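PDB 5F9P: anthrone oxidase-like protein from Streptomyces ambofaciens, which probably acts as a monooxygenase that cleaves a C-C bond, opening ring B in the biosynthesis of atypical angucyclines. Local coordinates for residues T103-S106 with D107-G110; D181-Q184 with A185-Y189. One frame throughout, in Å; residues are numbered along the deposited sequence.

Along the chain, contact 1 comes first and closes before contact 2 opens, so the two lie in series and neither encloses the other. Residues 103-110 form a tight turn at the end of barrel strand 92-105, from which the chain goes on to the short strand 113-114. Residues 181-189 follow barrel strand 172-180 and build the first turns of helix 183-190. The centres of contacts 1 and 2 are about 18 Å apart and the two do not touch. Strand 155-167, paired with both 92-105 and 172-180, lies between them in the barrel. Its Arg156 serves both sites: its backbone bonds to Ser106 of contact 1, and its side chain forms a salt bridge with Asp181 of contact 2.

Contact 1. Residues T103-S106 with D107-G110; sequences TLTS and DALG
Leu104 overlaps Leu109 side by side, the two side chains pointing the same way with Leu104 CD1 3.5 Å from Leu109 CD1. They lie on one face of a short hairpin-like turn of type I, with Ser106 and Asp107 at its corners. Leu104 and Leu109 form its single beta bridge. Thr105 N donates to Ala108 O at 3.0 Å, with an N-H...O angle of 161°. The return bond from Ala108 N to Thr105 O is weak.

The side chain of Thr105 reinforces the turn. With chi1 at 70°, its OG1 lies between its own backbone N and carbonyl carbon, facing the turn amides. Thr105 OG1 accepts from Ala108 N at 2.8 Å. A weak bond reaches the same hydroxyl from Asp107 N. One hydroxyl thus serves two turn amides.

Leu104 and Ser106 pair through their backbones with His158 and Arg156 of strand 155-167. At the open end, Gly110 N gives Thr103 O a weak bond, and Gly110 CA makes a C-H...O contact with the same oxygen. Thr103 OG1 bonds to Gly111 O and rests 3.3 Å from Gly110 C.

Contact 2. Residues D181-Q184 with A185-Y189; sequences DSKQ and AWEAY
Lys183 O takes the shortest hydrogen bond here, 2.9 Å from Glu187 N. The bond is nearly straight at 162° and runs close to the axis of the carbonyl. The side chain of Glu187 leans on the same oxygen, its CG only 3.2 Å from Lys183 O. Trp186 CB also packs against that carbonyl.

The same two residues meet again through their side chains, as a salt bridge. Lys183 NZ lies 3.0 Å from Glu187 OE2 and reaches it from above the carboxylate plane, 36° out of it. The lysine chain is extended through chi3 and bends at chi4 (-77°), which turns NZ to the glutamate. The two side chains cross obliquely, and Lys183 CG also passes near OE2. Arg190 is a second, long and weak ion partner of that oxygen.

One residue earlier, Ser182 is the N-cap. Ser182 OG accepts from Ala185 N at 3.0 Å, in a bond of 168°, and lies beside Ala185 CB. Ser182 O in turn accepts from Trp186 N, and Gln184 O from Ala188 N. The Trp186 ring leads away from this turn toward Trp180 and Val124 on the barrel strands, with its CZ3 in plane at the edge of the Tyr189 ring. Asp181, just before the cap, pairs with Arg156.

The serine N-cap is a standard helix start, and the i to i+4 Lys-Glu bridge spans the first turn, here where helix 183-190 packs on a barrel consistent with the dimeric alpha+beta barrel fold.

Contact 1. Residues T103-S106 with D107-G110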
# COMPACT_ATOMS: atom_id res chain seq x y z
N THR A 103 5.01 -1.55 -12.64
CA THR A 103 5.97 -0.74 -11.91
C THR A 103 6.64 0.27 -12.84
O THR A 103 6.80 0.05 -14.04
CB THR A 103 7.07 -1.58 -11.20
OG1 THR A 103 7.90 -2.22 -12.18
CG2 THR A 103 6.43 -2.62 -10.31
N LEU A 104 7.02 1.40 -12.26
CA LEU A 104 7.75 2.42 -12.97
C LEU A 104 8.72 3.04 -11.98
O LEU A 104 8.37 3.24 -10.82
CB LEU A 104 6.78 3.49 -13.47
CG LEU A 104 7.47 4.71 -14.08
CD1 LEU A 104 8.28 4.30 -15.30
CD2 LEU A 104 6.46 5.82 -14.41
N THR A 105 9.96 3.29 -12.41
CA THR A 105 10.88 4.04 -11.56
C THR A 105 11.39 5.26 -12.31
O THR A 105 11.29 5.34 -13.52
CB THR A 105 12.11 3.22 -11.09
OG1 THR A 105 12.97 2.96 -12.21
CG2 THR A 105 11.70 1.91 -10.41
N SER A 106 11.94 6.20 -11.56
CA SER A 106 12.52 7.40 -12.14
C SER A 106 13.54 7.08 -13.23
O SER A 106 13.77 7.89 -14.12
CB SER A 106 13.18 8.25 -11.05
OG SER A 106 13.51 9.52 -11.58
N ASP A 107 14.14 5.90 -13.16
CA ASP A 107 15.25 5.58 -14.06
C ASP A 107 14.92 4.48 -15.08
O ASP A 107 15.56 4.39 -16.14
CB ASP A 107 16.49 5.22 -13.24
CG ASP A 107 16.82 6.27 -12.20
OD1 ASP A 107 17.15 7.42 -12.60
OD2 ASP A 107 16.73 5.97 -10.99
N ALA A 108 13.92 3.67 -14.79
CA ALA A 108 13.58 2.57 -15.69
C ALA A 108 12.08 2.29 -15.78
O ALA A 108 11.38 2.12 -14.77
CB ALA A 108 14.33 1.31 -15.28
N LEU A 109 11.57 2.21 -17.01
CA LEU A 109 10.25 1.63 -17.22
C LEU A 109 10.26 0.19 -16.68
O LEU A 109 11.13 -0.60 -17.05
CB LEU A 109 9.88 1.65 -18.71
CG LEU A 109 9.65 3.01 -19.38
CD1 LEU A 109 8.44 3.74 -18.79
CD2 LEU A 109 10.90 3.88 -19.28
N GLY A 110 9.31 -0.13 -15.80
CA GLY A 110 9.23 -1.45 -15.20
C GLY A 110 10.39 -1.80 -14.27
O GLY A 110 10.70 -2.97 -14.07

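Contact 2. Residues D181-Q184 with A185-Y189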
# COMPACT_ATOMS: atom_id res chain seq x y z
N ASP A 181 10.58 12.10 -3.16
CA ASP A 181 11.74 12.59 -2.41
C ASP A 181 11.34 13.15 -1.07
O ASP A 181 12.09 13.07 -0.10
CB ASP A 181 12.48 13.69 -3.17
CG ASP A 181 13.36 13.15 -4.28
OD1 ASP A 181 13.58 11.93 -4.30
OD2 ASP A 181 13.84 13.96 -5.12
N SER A 182 10.17 13.78 -1.03
CA SER A 182 9.74 14.51 0.15
C SER A 182 8.26 14.85 0.07
O SER A 182 7.65 14.76 -1.00
CB SER A 182 10.53 15.81 0.27
OG SER A 182 10.31 16.64 -0.85
N LYS A 183 7.69 15.26 1.20
CA LYS A 183 6.34 15.79 1.25
C LYS A 183 6.24 16.95 0.26
O LYS A 183 5.27 17.08 -0.49
CB LYS A 183 6.04 16.28 2.67
CG LYS A 183 4.59 16.68 2.96
CD LYS A 183 4.44 16.86 4.47
CE LYS A 183 3.01 16.72 4.91
NZ LYS A 183 2.25 17.98 4.59
N GLN A 184 7.28 17.78 0.25
CA GLN A 184 7.30 19.00 -0.56
C GLN A 184 7.27 18.70 -2.05
O GLN A 184 6.51 19.31 -2.78
CB GLN A 184 8.52 19.86 -0.19
CG GLN A 184 8.42 20.51 1.20
CD GLN A 184 8.50 19.52 2.38
OE1 GLN A 184 9.26 18.53 2.35
NE2 GLN A 184 7.70 19.79 3.42
N ALA A 185 8.10 17.77 -2.49
CA ALA A 185 8.10 17.36 -3.89
C ALA A 185 6.74 16.77 -4.31
O ALA A 185 6.25 17.02 -5.41
CB ALA A 185 9.22 16.35 -4.14
N TRP A 186 6.14 15.96 -3.43
CA TRP A 186 4.84 15.38 -3.74
C TRP A 186 3.76 16.45 -3.91
O TRP A 186 3.01 16.45 -4.89
CB TRP A 186 4.41 14.35 -2.68
CG TRP A 186 2.91 14.15 -2.58
CD1 TRP A 186 2.11 14.46 -1.52
CD2 TRP A 186 2.04 13.62 -3.60
NE1 TRP A 186 0.80 14.13 -1.80
CE2 TRP A 186 0.73 13.63 -3.07
CE3 TRP A 186 2.24 13.14 -4.90
CZ2 TRP A 186 -0.38 13.17 -3.80
CZ3 TRP A 186 1.13 12.69 -5.63
CH2 TRP A 186 -0.16 12.72 -5.07
N GLU A 187 3.68 17.36 -2.94
CA GLU A 187 2.59 18.33 -2.95
C GLU A 187 2.75 19.33 -4.10
O GLU A 187 1.76 19.81 -4.64
CB GLU A 187 2.47 19.02 -1.59
CG GLU A 187 2.19 18.03 -0.47
CD GLU A 187 2.02 18.69 0.88
OE1 GLU A 187 2.58 19.79 1.07
OE2 GLU A 187 1.33 18.12 1.74
N ALA A 188 3.99 19.62 -4.47
CA ALA A 188 4.24 20.45 -5.65
C ALA A 188 3.62 19.81 -6.89
O ALA A 188 2.94 20.48 -7.66
CB ALA A 188 5.73 20.68 -5.85
N TYR A 189 3.84 18.51 -7.07
CA TYR A 189 3.21 17.78 -8.17
C TYR A 189 1.70 17.70 -8.00
O TYR A 189 0.95 18.07 -8.91
CB TYR A 189 3.80 16.36 -8.31
CG TYR A 189 3.02 15.51 -9.29
CD1 TYR A 189 3.15 15.70 -10.66
CD2 TYR A 189 2.15 14.52 -8.84
CE1 TYR A 189 2.44 14.91 -11.57
CE2 TYR A 189 1.42 13.74 -9.74
CZ TYR A 189 1.57 13.95 -11.10
OH TYR A 189 0.85 13.17 -11.99